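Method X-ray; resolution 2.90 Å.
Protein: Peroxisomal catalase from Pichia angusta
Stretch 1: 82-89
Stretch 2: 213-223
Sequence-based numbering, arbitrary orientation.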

# COMPACT_ATOMS: atom_id res chain seq x y z
N ASP O 82 -39.76 9.69 -24.03
CA ASP O 82 -39.33 8.44 -24.64
C ASP O 82 -38.20 8.69 -25.64
O ASP O 82 -38.45 9.26 -26.71
N ILE O 83 -36.97 8.27 -25.30
CA ILE O 83 -35.83 8.34 -26.25
C ILE O 83 -35.30 6.95 -26.58
O ILE O 83 -34.15 6.79 -26.97
N THR O 84 -36.16 5.96 -26.45
CA THR O 84 -35.81 4.58 -26.72
C THR O 84 -35.49 4.36 -28.20
O THR O 84 -34.97 3.30 -28.60
N ASP O 85 -35.79 5.37 -29.02
CA ASP O 85 -35.46 5.34 -30.45
C ASP O 85 -33.98 5.71 -30.67
O ASP O 85 -33.41 5.42 -31.73
N VAL O 86 -33.39 6.34 -29.66
CA VAL O 86 -31.99 6.72 -29.66
C VAL O 86 -31.12 5.81 -28.77
O VAL O 86 -29.99 5.49 -29.14
N CYS O 87 -31.67 5.40 -27.61
CA CYS O 87 -30.91 4.68 -26.59
C CYS O 87 -31.68 3.54 -25.87
O CYS O 87 -32.72 3.77 -25.24
N SER O 88 -31.12 2.32 -25.93
CA SER O 88 -31.72 1.11 -25.33
C SER O 88 -31.48 0.90 -23.82
O SER O 88 -31.90 -0.11 -23.26
N ALA O 89 -30.80 1.85 -23.18
CA ALA O 89 -30.36 1.66 -21.79
C ALA O 89 -31.54 1.39 -20.87
O ALA O 89 -32.55 2.10 -20.95
N LYS O 213 -21.52 7.54 -27.95
CA LYS O 213 -22.34 6.86 -28.93
C LYS O 213 -23.42 6.08 -28.23
O LYS O 213 -23.14 5.26 -27.37
N TRP O 214 -24.67 6.33 -28.62
CA TRP O 214 -25.81 5.69 -28.00
C TRP O 214 -26.49 4.75 -28.99
O TRP O 214 -26.59 5.04 -30.18
N TYR O 215 -26.93 3.60 -28.51
CA TYR O 215 -27.50 2.57 -29.36
C TYR O 215 -28.93 2.25 -28.94
O TYR O 215 -29.19 2.01 -27.76
N ASN O 216 -29.86 2.25 -29.90
CA ASN O 216 -31.22 1.81 -29.62
C ASN O 216 -31.25 0.30 -29.74
O ASN O 216 -30.22 -0.33 -29.98
N SER O 217 -32.43 -0.30 -29.58
CA SER O 217 -32.48 -1.77 -29.52
C SER O 217 -32.36 -2.46 -30.88
O SER O 217 -32.09 -3.64 -30.94
N LYS O 218 -32.51 -1.72 -31.98
CA LYS O 218 -32.29 -2.31 -33.30
C LYS O 218 -30.80 -2.36 -33.65
O LYS O 218 -30.41 -2.98 -34.65
N GLY O 219 -29.99 -1.67 -32.85
CA GLY O 219 -28.55 -1.59 -33.09
C GLY O 219 -28.12 -0.35 -33.85
O GLY O 219 -26.96 -0.25 -34.27
N GLU O 220 -29.05 0.59 -34.03
CA GLU O 220 -28.79 1.87 -34.70
C GLU O 220 -28.24 2.87 -33.70
O GLU O 220 -28.83 3.12 -32.64
N TRP O 221 -27.10 3.45 -34.06
CA TRP O 221 -26.36 4.33 -33.15
C TRP O 221 -26.22 5.71 -33.71
O TRP O 221 -26.11 5.90 -34.92
N VAL O 222 -26.17 6.67 -32.80
CA VAL O 222 -26.10 8.06 -33.16
C VAL O 222 -25.09 8.68 -32.20
O VAL O 222 -24.95 8.23 -31.07
N TYR O 223 -24.35 9.67 -32.67
CA TYR O 223 -23.41 10.39 -31.81
C TYR O 223 -24.20 11.33 -30.89
O TYR O 223 -25.13 11.98 -31.35

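Packing of the irregular segment 82-89 against the hairpin 213-223 of peroxisomal catalase. Asn216 (chi1 p) is the polar hub: its ND2 donates to the backbone O of Asp85 (3.0 Å, nearly straight) and to OE1 of Glu220 (3.3 Å), so the amide holds the loop and its own hairpin together. Its OD1 faces the type I turn 216-219, accepting from N of Glu220 (3.2 Å) and, more weakly, from N of Lys218 (2.7 Å) and N of Gly219 (3.1 Å). The backbone O of Tyr215 is the second anchor, taking N of Ser88 (2.7 Å) and a weak bond from OG of Ser88 (3.3 Å; chi1 p), while CA of Cys87 lies 3.4 Å from the same O. Val86 O, 3.3 Å from Asn216 N, is at a poor angle; that N bonds O of Glu220 (3.1 Å). The CA-CB bond of Trp214 (chi1 m) points toward the loop. Val86 (t), though its CA-CB bond points away, brings CG1 to the ring edge and within 3.9 Å of CG1 of Val222; CB of Cys87 (t) lies 3.8 Å from CE3 of Trp214, and CD1 of Ile83 (chi1 p) 4.1 Å from CZ3 of Trp214. Within the loop, OD1 of Asp82 accepts from Thr84 OG1 (2.7 Å) and Thr84 N (2.8 Å). Asp85's carboxylate is satisfied elsewhere in the structure.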

# COMPACT_ATOMS: atom_id res chain seq x y z
CB ASP O 82 -40.50 7.75 -25.33
CG ASP O 82 -40.11 6.42 -25.96
OD1 ASP O 82 -38.95 6.26 -26.41
OD2 ASP O 82 -40.97 5.52 -26.00
CB ILE O 83 -34.68 9.29 -25.80
CG1 ILE O 83 -34.13 8.88 -24.44
CG2 ILE O 83 -35.13 10.74 -25.76
CD1 ILE O 83 -32.71 9.38 -24.20
CB THR O 84 -36.95 3.63 -26.30
OG1 THR O 84 -38.09 3.84 -27.14
CG2 THR O 84 -37.35 3.86 -24.85
CB ASP O 85 -36.36 6.31 -31.22
CG ASP O 85 -36.40 7.70 -30.59
OD1 ASP O 85 -36.85 7.79 -29.42
OD2 ASP O 85 -35.98 8.69 -31.26
CB VAL O 86 -31.86 8.18 -29.22
CG1 VAL O 86 -30.41 8.56 -28.98
CG2 VAL O 86 -32.48 9.08 -30.28
CB CYS O 87 -30.34 5.68 -25.57
SG CYS O 87 -29.16 4.99 -24.40
CB SER O 88 -31.21 -0.15 -26.08
OG SER O 88 -29.86 -0.50 -25.74
CB ALA O 89 -29.57 2.88 -21.29
CB LYS O 213 -21.49 5.88 -29.73
CG LYS O 213 -20.38 6.53 -30.53
CD LYS O 213 -20.09 5.76 -31.81
CE LYS O 213 -19.39 4.44 -31.53
NZ LYS O 213 -19.25 3.69 -32.79
CB TRP O 214 -26.76 6.77 -27.44
CG TRP O 214 -26.23 7.40 -26.17
CD1 TRP O 214 -24.98 7.24 -25.61
CD2 TRP O 214 -26.94 8.31 -25.32
NE1 TRP O 214 -24.88 7.97 -24.44
CE2 TRP O 214 -26.06 8.64 -24.24
CE3 TRP O 214 -28.23 8.86 -25.34
CZ2 TRP O 214 -26.44 9.52 -23.21
CZ3 TRP O 214 -28.60 9.73 -24.31
CH2 TRP O 214 -27.71 10.05 -23.25
CB TYR O 215 -26.66 1.31 -29.24
CG TYR O 215 -25.29 1.36 -29.89
CD1 TYR O 215 -24.27 2.14 -29.35
CD2 TYR O 215 -25.02 0.60 -31.03
CE1 TYR O 215 -23.00 2.17 -29.94
CE2 TYR O 215 -23.77 0.63 -31.63
CZ TYR O 215 -22.75 1.41 -31.09
OH TYR O 215 -21.49 1.44 -31.67
CB ASN O 216 -32.23 2.46 -30.56
CG ASN O 216 -32.10 1.97 -32.00
OD1 ASN O 216 -31.73 0.83 -32.27
ND2 ASN O 216 -32.44 2.85 -32.92
CB SER O 217 -33.69 -2.26 -28.72
OG SER O 217 -34.88 -1.76 -29.30
CB LYS O 218 -33.02 -1.54 -34.41
CG LYS O 218 -34.39 -0.97 -34.09
CD LYS O 218 -34.74 0.14 -35.10
CE LYS O 218 -36.19 0.67 -34.94
NZ LYS O 218 -37.22 -0.43 -35.16
CB GLU O 220 -30.06 2.42 -35.35
CG GLU O 220 -30.56 1.60 -36.55
CD GLU O 220 -32.05 1.85 -36.90
OE1 GLU O 220 -32.78 2.55 -36.16
OE2 GLU O 220 -32.50 1.31 -37.95
CB TRP O 221 -24.95 3.79 -32.86
CG TRP O 221 -24.07 3.70 -34.07
CD1 TRP O 221 -23.89 2.61 -34.85
CD2 TRP O 221 -23.26 4.75 -34.64
NE1 TRP O 221 -23.02 2.90 -35.87
CE2 TRP O 221 -22.62 4.20 -35.76
CE3 TRP O 221 -23.01 6.08 -34.31
CZ2 TRP O 221 -21.75 4.93 -36.55
CZ3 TRP O 221 -22.14 6.82 -35.11
CH2 TRP O 221 -21.52 6.24 -36.21
CB VAL O 222 -27.50 8.65 -33.04
CG1 VAL O 222 -27.69 9.35 -31.71
CG2 VAL O 222 -27.78 9.57 -34.20
CB TYR O 223 -22.40 11.23 -32.63
CG TYR O 223 -21.35 10.47 -33.41
CD1 TYR O 223 -20.43 9.64 -32.79
CD2 TYR O 223 -21.26 10.62 -34.78
CE1 TYR O 223 -19.45 8.96 -33.53
CE2 TYR O 223 -20.29 9.96 -35.52
CZ TYR O 223 -19.40 9.13 -34.90
OH TYR O 223 -18.46 8.48 -35.67